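Local atomic coordinates of hydroxylase (PDB entry 2OR0), a protein that probably acts as a flavin-dependent hydroxylase of the acyl-CoA dehydrogenase family, using reduced flavin and molecular oxygen. Residues Lys327-Phe331 with Glu332-Ile336. Residues are numbered along the deposited sequence; the frame is centred on the assembly and turned at random.
Sequences KEITF and EERAI. With ACT (acetate ion), chain E.
Thr-330 and Glu-333 form a capping box that starts helix 331-356. Threonine suits the N-cap because its short side chain can fold back on the first turn: with chi1 at 73°, OG1 lies between its own backbone N and carbonyl carbon and accepts a bond from Glu-333 N (3.1 Å). Glutamate suits the third helical position because its chain is long enough to reach back to the N-cap amide. It runs obliquely past the threonine, and OE1 accepts from Thr-330 N at 3.0 Å on the anti side, 31° out of the carboxylate plane. A water donates to the same OE1 and to Glu-328 O, tying the approaching loop to the cap. The carboxylate is probably also favoured by the helix dipole. Thr-330 O accepts from Arg-334 N (2.9 Å) and Phe-331 O from Ala-335 N, the first helical bonds.

Isoleucine's branches let Ile-329 meet Glu-333 at about a right angle, CG2 approaching OE1, and lie slantwise on the hydrophobic stem of Arg-334 (CG2 to CG 3.8 Å). Bends at chi2 and chi3 turn one guanidinium face toward Phe-331 CD1. NE donates a hydrogen bond to Ile-412 O, while NH2 donates nearly straight (168°), in plane, to OXT of an acetate probably from the crystallisation liquor. An alanine at Arg-334 would probably leave the Ile-412 carbonyl without its NE donor and Ile-329 CG2 without the CG packed on it.

Ile-329 also packs on Phe-319 and Val-323 of helix 292-324, whereas Phe-331 meets Thr-398 of helix 389-399 and forms a cation-pi contact with Arg-409, so the capped turn joins both helices and the C-terminal tail at the surface.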
# COMPACT_ATOMS: atom_id res chain seq x y z
N LYS A 327 -22.98 7.10 -10.92
CA LYS A 327 -23.78 6.08 -10.23
C LYS A 327 -23.15 5.80 -8.86
O LYS A 327 -21.92 5.81 -8.71
CB LYS A 327 -23.91 4.79 -11.06
CG LYS A 327 -25.20 4.00 -10.74
CD LYS A 327 -25.33 2.68 -11.51
CE LYS A 327 -26.81 2.21 -11.59
NZ LYS A 327 -27.34 1.47 -10.39
N GLU A 328 -24.00 5.61 -7.85
CA GLU A 328 -23.55 5.45 -6.47
C GLU A 328 -22.99 4.03 -6.25
O GLU A 328 -23.61 3.03 -6.65
CB GLU A 328 -24.71 5.71 -5.49
CG GLU A 328 -24.37 5.65 -3.99
CD GLU A 328 -24.34 7.04 -3.33
OE1 GLU A 328 -23.71 7.98 -3.89
OE2 GLU A 328 -24.95 7.18 -2.23
N ILE A 329 -21.80 3.95 -5.64
CA ILE A 329 -21.28 2.64 -5.18
C ILE A 329 -21.86 2.24 -3.81
O ILE A 329 -21.68 2.96 -2.82
CB ILE A 329 -19.71 2.58 -5.21
CG1 ILE A 329 -19.20 2.82 -6.63
CG2 ILE A 329 -19.20 1.21 -4.65
CD1 ILE A 329 -17.81 3.35 -6.67
N THR A 330 -22.56 1.11 -3.77
CA THR A 330 -23.24 0.68 -2.54
C THR A 330 -22.31 0.04 -1.50
O THR A 330 -21.20 -0.37 -1.83
CB THR A 330 -24.39 -0.30 -2.84
OG1 THR A 330 -23.86 -1.58 -3.22
CG2 THR A 330 -25.31 0.26 -3.92
N PHE A 331 -22.79 -0.04 -0.26
CA PHE A 331 -22.07 -0.68 0.85
C PHE A 331 -21.73 -2.13 0.47
O PHE A 331 -20.58 -2.49 0.60
CB PHE A 331 -22.88 -0.62 2.16
CG PHE A 331 -22.23 -1.34 3.32
CD1 PHE A 331 -21.33 -0.69 4.14
CD2 PHE A 331 -22.51 -2.67 3.58
CE1 PHE A 331 -20.71 -1.36 5.23
CE2 PHE A 331 -21.89 -3.35 4.66
CZ PHE A 331 -20.99 -2.68 5.47
N GLU A 332 -22.71 -2.89 -0.02
CA GLU A 332 -22.51 -4.28 -0.50
C GLU A 332 -21.41 -4.38 -1.56
O GLU A 332 -20.55 -5.25 -1.48
CB GLU A 332 -23.81 -4.92 -1.03
CG GLU A 332 -23.64 -6.42 -1.48
CD GLU A 332 -24.94 -7.10 -1.98
OE1 GLU A 332 -26.06 -6.63 -1.66
OE2 GLU A 332 -24.84 -8.11 -2.72
N GLU A 333 -21.43 -3.46 -2.53
CA GLU A 333 -20.39 -3.39 -3.53
C GLU A 333 -19.03 -3.13 -2.91
O GLU A 333 -18.04 -3.76 -3.29
CB GLU A 333 -20.72 -2.32 -4.58
CG GLU A 333 -21.83 -2.75 -5.55
CD GLU A 333 -22.23 -1.64 -6.56
OE1 GLU A 333 -22.05 -0.43 -6.27
OE2 GLU A 333 -22.74 -1.99 -7.65
N ARG A 334 -18.98 -2.20 -1.96
CA ARG A 334 -17.73 -1.92 -1.28
C ARG A 334 -17.20 -3.13 -0.48
O ARG A 334 -16.00 -3.37 -0.46
CB ARG A 334 -17.87 -0.68 -0.41
CG ARG A 334 -17.68 0.65 -1.18
CD ARG A 334 -18.61 1.76 -0.63
NE ARG A 334 -18.39 2.02 0.79
CZ ARG A 334 -19.34 2.43 1.64
NH1 ARG A 334 -20.58 2.64 1.20
NH2 ARG A 334 -19.04 2.65 2.92
N ALA A 335 -18.11 -3.84 0.15
CA ALA A 335 -17.82 -4.98 1.03
C ALA A 335 -17.25 -6.13 0.19
O ALA A 335 -16.26 -6.78 0.57
CB ALA A 335 -19.09 -5.44 1.75
N ILE A 336 -17.89 -6.35 -0.97
CA ILE A 336 -17.48 -7.38 -1.92
C ILE A 336 -16.14 -7.01 -2.50
O ILE A 336 -15.29 -7.87 -2.64
CB ILE A 336 -18.55 -7.66 -3.01
CG1 ILE A 336 -19.76 -8.34 -2.34
CG2 ILE A 336 -17.96 -8.59 -4.13
CD1 ILE A 336 -20.97 -8.59 -3.28
C ACT E . -21.73 3.04 5.35
O ACT E . -22.84 2.56 5.04
OXT ACT E . -21.26 3.84 4.51
CH3 ACT E . -21.01 2.70 6.62
O HOH W 1 -23.62 0.73 -8.10